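Local coordinates for hypothetical protein MM_2497 (Methanosarcina mazei, PDB 2I5E), which probably catalyses the condensation of (2S)-2-phospholactate with GTP to give (2S)-lactyl-2-diphospho-5'-guanosine, a step in the biosynthesis of coenzyme F420, at residues K16-V22 / I172-L178; M4-I8 / L80-L84. One frame throughout, in Å; residues are numbered along the deposited sequence.

Interaction 1: residues K16-V22 / I172-L178; sequences KSRLSPV and IDEPEDL
The carboxylate oxygen OD1 of D173 takes a salt bridge and a water-mediated bond from residues 16-22, which lie in the loop between strand 5-9 and helix 25-45 of the GT-A-type domain and here meet residues 172-178 at the start of helix 175-184. K16 NZ forms the salt bridge to D173 OD1 at 2.9 Å, arriving on the anti side and 30° out of the carboxylate plane. A water that donates to D173 OD1 also accepts from R18 N, its oxygen 2.9 Å from that nitrogen, tying the short 3-10 turn to the acid. The lysine chain bends at chi2 (-65°) and then runs extended, crossing the aspartate at about a right angle; this brings K16 NZ close enough to I172 O for a weak hydrogen bond of 3.3 Å. D97 gives the ammonium a further salt bridge.

The backbone that presents D173 is itself held by D177. Its OD2 accepts from D173 N at 2.7 Å through the anti lone pair, and from E174 N at 3.0 Å from above the carboxylate plane, while K122 pairs with the same oxygen.

L19 CD1 lies on the backbone of D173 and E174, 3.4 Å from E174 C. V22 CG1 meets P175 CG at 3.5 Å, the two side chains crossing at a slant. V22 CG2 touches L178 CD1 at 4.2 Å, the two side chains running in opposite directions. R18 lies beside E174, with NE still beyond salt-bridge range of OE1.

D173 OD2 meanwhile pairs with R205 of the second subunit. The carboxylate thus serves the 16-22 loop of its own chain through OD1 and the neighbouring subunit through OD2, so the setting of this loop is probably coupled to the dimer interface.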
loop_
_atom_site.group_PDB
_atom_site.type_symbol
_atom_site.label_atom_id
_atom_site.label_comp_id
_atom_site.label_asym_id
_atom_site.label_seq_id
_atom_site.Cartn_x
_atom_site.Cartn_y
_atom_site.Cartn_z
ATOM N N LYS A 16 -11.221 12.347 13.154
ATOM C CA LYS A 16 -11.120 11.786 11.760
ATOM C C LYS A 16 -12.305 12.302 10.884
ATOM O O LYS A 16 -13.123 11.564 10.386
ATOM C CB LYS A 16 -11.156 10.240 11.762
ATOM C CG LYS A 16 -9.847 9.488 12.182
ATOM C CD LYS A 16 -8.703 9.727 11.199
ATOM C CE LYS A 16 -7.387 9.014 11.670
ATOM N NZ LYS A 16 -6.475 9.219 10.519
ATOM N N SER A 17 -12.379 13.597 10.706
ATOM C CA SER A 17 -13.474 14.259 10.034
ATOM C C SER A 17 -13.720 13.734 8.611
ATOM O O SER A 17 -14.854 13.790 8.179
ATOM C CB SER A 17 -13.149 15.746 9.969
ATOM O OG SER A 17 -12.085 15.880 9.038
ATOM N N ARG A 18 -12.724 13.209 7.884
ATOM C CA ARG A 18 -13.063 12.686 6.557
ATOM C C ARG A 18 -13.801 11.335 6.590
ATOM O O ARG A 18 -14.169 10.817 5.552
ATOM C CB ARG A 18 -11.931 12.662 5.507
ATOM C CG ARG A 18 -10.894 13.741 5.600
ATOM C CD ARG A 18 -9.888 13.535 4.508
ATOM N NE ARG A 18 -10.446 13.843 3.194
ATOM C CZ ARG A 18 -10.361 15.054 2.585
ATOM N NH1 ARG A 18 -9.739 16.082 3.173
ATOM N NH2 ARG A 18 -10.903 15.264 1.385
ATOM N N LEU A 19 -14.086 10.817 7.771
ATOM C CA LEU A 19 -14.891 9.629 7.940
ATOM C C LEU A 19 -16.366 9.919 8.060
ATOM O O LEU A 19 -17.165 9.036 7.971
ATOM C CB LEU A 19 -14.462 8.910 9.199
ATOM C CG LEU A 19 -13.685 7.642 8.982
ATOM C CD1 LEU A 19 -13.168 7.577 7.631
ATOM C CD2 LEU A 19 -12.610 7.414 9.932
ATOM N N SER A 20 -16.690 11.168 8.321
ATOM C CA SER A 20 -18.025 11.761 8.208
ATOM C C SER A 20 -18.302 12.121 6.740
ATOM O O SER A 20 -17.481 12.774 6.084
ATOM C CB SER A 20 -18.159 12.989 9.089
ATOM O OG SER A 20 -19.264 13.800 8.668
ATOM N N PRO A 21 -19.452 11.701 6.210
ATOM C CA PRO A 21 -20.578 11.133 6.876
ATOM C C PRO A 21 -20.753 9.597 6.859
ATOM O O PRO A 21 -21.832 9.173 7.264
ATOM C CB PRO A 21 -21.788 11.792 6.113
ATOM C CG PRO A 21 -21.170 12.060 4.667
ATOM C CD PRO A 21 -19.698 11.788 4.754
ATOM N N VAL A 22 -19.837 8.757 6.444
ATOM C CA VAL A 22 -20.050 7.369 6.808
ATOM C C VAL A 22 -20.019 6.938 8.252
ATOM O O VAL A 22 -20.605 5.956 8.600
ATOM C CB VAL A 22 -19.485 6.315 5.877
ATOM C CG1 VAL A 22 -18.900 6.896 4.649
ATOM C CG2 VAL A 22 -18.551 5.454 6.577
ATOM N N ILE A 172 -5.816 4.790 8.123
ATOM C CA ILE A 172 -7.233 4.632 7.955
ATOM C C ILE A 172 -7.732 6.013 8.131
ATOM O O ILE A 172 -7.741 6.494 9.264
ATOM C CB ILE A 172 -7.831 3.530 8.923
ATOM C CG1 ILE A 172 -7.651 2.100 8.276
ATOM C CG2 ILE A 172 -9.370 3.694 9.020
ATOM C CD1 ILE A 172 -6.469 1.425 8.635
ATOM N N ASP A 173 -8.093 6.681 7.017
ATOM C CA ASP A 173 -8.473 8.117 7.053
ATOM C C ASP A 173 -9.790 8.470 6.345
ATOM O O ASP A 173 -10.496 9.383 6.713
ATOM C CB ASP A 173 -7.334 9.000 6.490
ATOM C CG ASP A 173 -7.386 10.445 6.999
ATOM O OD1 ASP A 173 -7.592 10.699 8.249
ATOM O OD2 ASP A 173 -7.231 11.294 6.089
ATOM N N GLU A 174 -10.115 7.706 5.331
ATOM C CA GLU A 174 -11.372 7.875 4.662
ATOM C C GLU A 174 -12.144 6.552 4.502
ATOM O O GLU A 174 -11.584 5.509 4.815
ATOM C CB GLU A 174 -11.174 8.610 3.362
ATOM C CG GLU A 174 -10.173 8.025 2.469
ATOM C CD GLU A 174 -9.745 8.989 1.418
ATOM O OE1 GLU A 174 -10.267 10.131 1.398
ATOM O OE2 GLU A 174 -8.891 8.604 0.607
ATOM N N PRO A 175 -13.448 6.622 4.079
ATOM C CA PRO A 175 -14.298 5.427 3.945
ATOM C C PRO A 175 -13.631 4.281 3.166
ATOM O O PRO A 175 -13.716 3.150 3.555
ATOM C CB PRO A 175 -15.563 5.970 3.153
ATOM C CG PRO A 175 -15.597 7.439 3.598
ATOM C CD PRO A 175 -14.144 7.833 3.583
ATOM N N GLU A 176 -13.018 4.582 2.042
ATOM C CA GLU A 176 -12.375 3.536 1.247
ATOM C C GLU A 176 -11.290 2.782 2.005
ATOM O O GLU A 176 -11.039 1.630 1.696
ATOM C CB GLU A 176 -11.940 4.121 -0.116
ATOM C CG GLU A 176 -10.587 3.718 -0.634
ATOM C CD GLU A 176 -10.003 4.670 -1.710
ATOM O OE1 GLU A 176 -9.813 5.898 -1.422
ATOM O OE2 GLU A 176 -9.688 4.144 -2.817
ATOM N N ASP A 177 -10.689 3.410 3.008
ATOM C CA ASP A 177 -9.671 2.771 3.868
ATOM C C ASP A 177 -10.285 1.707 4.791
ATOM O O ASP A 177 -9.611 0.805 5.259
ATOM C CB ASP A 177 -8.986 3.822 4.730
ATOM C CG ASP A 177 -8.205 4.857 3.881
ATOM O OD1 ASP A 177 -7.900 4.561 2.693
ATOM O OD2 ASP A 177 -7.833 5.937 4.415
ATOM N N LEU A 178 -11.563 1.823 5.069
ATOM C CA LEU A 178 -12.260 0.828 5.932
ATOM C C LEU A 178 -12.474 -0.517 5.199
ATOM O O LEU A 178 -12.597 -1.586 5.822
ATOM C CB LEU A 178 -13.618 1.421 6.319
ATOM C CG LEU A 178 -13.701 2.719 7.139
ATOM C CD1 LEU A 178 -15.212 3.158 7.476
ATOM C CD2 LEU A 178 -12.871 2.556 8.344
HETATM O O HOH W 1 -10.324 11.766 8.423
#

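Interaction 2: residues M4-I8 / L80-L84; sequences MRAVI and LNRYL
V7 lies over one face of the Y83 ring, its CG2 3.8 Å from the ring centroid and 17° off the normal in a CH-pi contact. CB sits over the same face, 3.6 Å from Y83 CZ, the two side chains lying alongside with their directions opposed. The other branch, CG1, reaches L80 CD2 at 3.8 Å, one helical turn before the tyrosine. Because chi1 of Y83 is -175°, pointing CG away from the backbone nitrogen, the ring reaches from the helix to the strand, where OH meets the aliphatic start of R5 (3.6 Å to CG) and hydrogen-bonds D52.

Strand 5-9 is an inner strand of the mixed sheet of a GT-A-type nucleotidyltransferase fold, and helix 76-86 packs on it. The helix is the connection of a beta-alpha-beta crossover from strand 68-71 to strand 91-94; segment 80-84 runs antiparallel to segment 5-8 (169°), the axes of the two approaching to 10.8 Å.

On the ring face opposite V7 sits a water, 3.2 Å above the plane and over its centre. It donates to Y83 O and accepts from R5 NH2 at 2.7 Å. Were Y83 replaced by an alanine, the space between V7 and this water would probably open and D52 would lose its hydroxyl partner. R5 bends at chi2 and chi3 to reach the water, and its NH1 makes a long, weak ion pair with E89.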
loop_
_atom_site.group_PDB
_atom_site.type_symbol
_atom_site.label_atom_id
_atom_site.label_comp_id
_atom_site.label_asym_id
_atom_site.label_seq_id
_atom_site.Cartn_x
_atom_site.Cartn_y
_atom_site.Cartn_z
HETATM N N MSE A 4 15.629 3.400 23.297
HETATM C CA MSE A 4 14.807 4.099 22.316
HETATM C C MSE A 4 13.447 4.431 22.923
HETATM O O MSE A 4 12.884 3.668 23.757
HETATM C CB MSE A 4 14.585 3.293 21.011
HETATM C CG MSE A 4 13.626 2.092 21.124
HETATM SE SE MSE A 4 13.167 1.187 19.439
HETATM C CE MSE A 4 11.823 2.533 18.927
ATOM N N ARG A 5 12.934 5.571 22.466
ATOM C CA ARG A 5 11.584 6.015 22.810
ATOM C C ARG A 5 10.591 5.957 21.594
ATOM O O ARG A 5 10.976 6.013 20.439
ATOM C CB ARG A 5 11.628 7.401 23.450
ATOM C CG ARG A 5 12.234 8.399 22.582
ATOM C CD ARG A 5 13.122 9.338 23.329
ATOM N NE ARG A 5 12.384 10.357 24.073
ATOM C CZ ARG A 5 12.532 10.573 25.377
ATOM N NH1 ARG A 5 13.385 9.833 26.071
ATOM N NH2 ARG A 5 11.842 11.535 25.990
ATOM N N ALA A 6 9.321 5.780 21.892
ATOM C CA ALA A 6 8.333 5.800 20.839
ATOM C C ALA A 6 7.254 6.735 21.298
ATOM O O ALA A 6 6.839 6.608 22.447
ATOM C CB ALA A 6 7.778 4.394 20.526
ATOM N N VAL A 7 6.777 7.592 20.360
ATOM C CA VAL A 7 5.735 8.614 20.538
ATOM C C VAL A 7 4.615 8.437 19.479
ATOM O O VAL A 7 4.878 8.070 18.290
ATOM C CB VAL A 7 6.373 10.040 20.530
ATOM C CG1 VAL A 7 6.880 10.497 19.166
ATOM C CG2 VAL A 7 5.512 11.100 21.131
ATOM N N ILE A 8 3.386 8.618 19.939
ATOM C CA ILE A 8 2.169 8.522 19.140
ATOM C C ILE A 8 1.439 9.837 19.326
ATOM O O ILE A 8 0.986 10.116 20.372
ATOM C CB ILE A 8 1.167 7.374 19.610
ATOM C CG1 ILE A 8 1.802 5.952 19.603
ATOM C CG2 ILE A 8 -0.111 7.356 18.809
ATOM C CD1 ILE A 8 1.099 5.040 20.571
ATOM N N LEU A 80 5.991 17.662 18.123
ATOM C CA LEU A 80 6.945 16.579 17.820
ATOM C C LEU A 80 8.346 17.055 17.772
ATOM O O LEU A 80 9.304 16.297 18.126
ATOM C CB LEU A 80 6.600 15.793 16.522
ATOM C CG LEU A 80 5.333 14.891 16.615
ATOM C CD1 LEU A 80 5.046 14.416 15.178
ATOM C CD2 LEU A 80 5.494 13.668 17.526
ATOM N N ASN A 81 8.511 18.279 17.300
ATOM C CA ASN A 81 9.875 18.786 17.137
ATOM C C ASN A 81 10.517 19.159 18.507
ATOM O O ASN A 81 11.710 18.878 18.717
ATOM C CB ASN A 81 9.904 19.919 16.156
ATOM C CG ASN A 81 10.107 19.434 14.740
ATOM O OD1 ASN A 81 10.882 18.523 14.486
ATOM N ND2 ASN A 81 9.394 20.058 13.781
ATOM N N ARG A 82 9.700 19.675 19.455
ATOM C CA ARG A 82 10.097 19.760 20.888
ATOM C C ARG A 82 10.484 18.391 21.551
ATOM O O ARG A 82 11.555 18.225 22.102
ATOM C CB ARG A 82 9.005 20.508 21.669
ATOM C CG ARG A 82 9.428 21.086 23.058
ATOM C CD ARG A 82 8.280 21.949 23.644
ATOM N NE ARG A 82 7.542 21.257 24.697
ATOM C CZ ARG A 82 6.911 21.871 25.713
ATOM N NH1 ARG A 82 6.923 23.212 25.797
ATOM N NH2 ARG A 82 6.244 21.152 26.639
ATOM N N TYR A 83 9.645 17.361 21.374
ATOM C CA TYR A 83 9.938 16.021 21.826
ATOM C C TYR A 83 11.264 15.516 21.223
ATOM O O TYR A 83 12.132 14.980 21.923
ATOM C CB TYR A 83 8.767 15.146 21.405
ATOM C CG TYR A 83 8.834 13.715 21.891
ATOM C CD1 TYR A 83 8.161 13.330 23.032
ATOM C CD2 TYR A 83 9.626 12.771 21.235
ATOM C CE1 TYR A 83 8.224 12.021 23.443
ATOM C CE2 TYR A 83 9.685 11.461 21.670
ATOM C CZ TYR A 83 8.949 11.119 22.755
ATOM O OH TYR A 83 8.990 9.824 23.171
ATOM N N LEU A 84 11.445 15.678 19.927
ATOM C CA LEU A 84 12.688 15.313 19.327
ATOM C C LEU A 84 13.904 16.011 20.002
ATOM O O LEU A 84 14.864 15.334 20.299
ATOM C CB LEU A 84 12.671 15.590 17.812
ATOM C CG LEU A 84 12.013 14.525 16.882
ATOM C CD1 LEU A 84 12.383 14.913 15.440
ATOM C CD2 LEU A 84 12.538 13.148 17.175
HETATM O O HOH W 2 11.389 13.464 24.105
#

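The two contacts share one run of chain: strand 5-9, packed against helix 76-86 in interaction 2, leads into the loop that supplies residues 16-22 to interaction 1. They do not touch. Their centres are 27 Å apart on opposite sides of the chain's centre, and their nearest atoms about 10 Å. Interaction 2 is a buried helix-on-sheet contact, whereas interaction 1 joins a salt bridge to apolar packing at the partly buried loop. A bound tris lies about 4 Å from the D173 side chain, a bound tris about 5 Å from that of L80, and diethylene glycol about 4 Å from that of K16; all probably come from the crystallisation liquor, though such molecules can mark pockets.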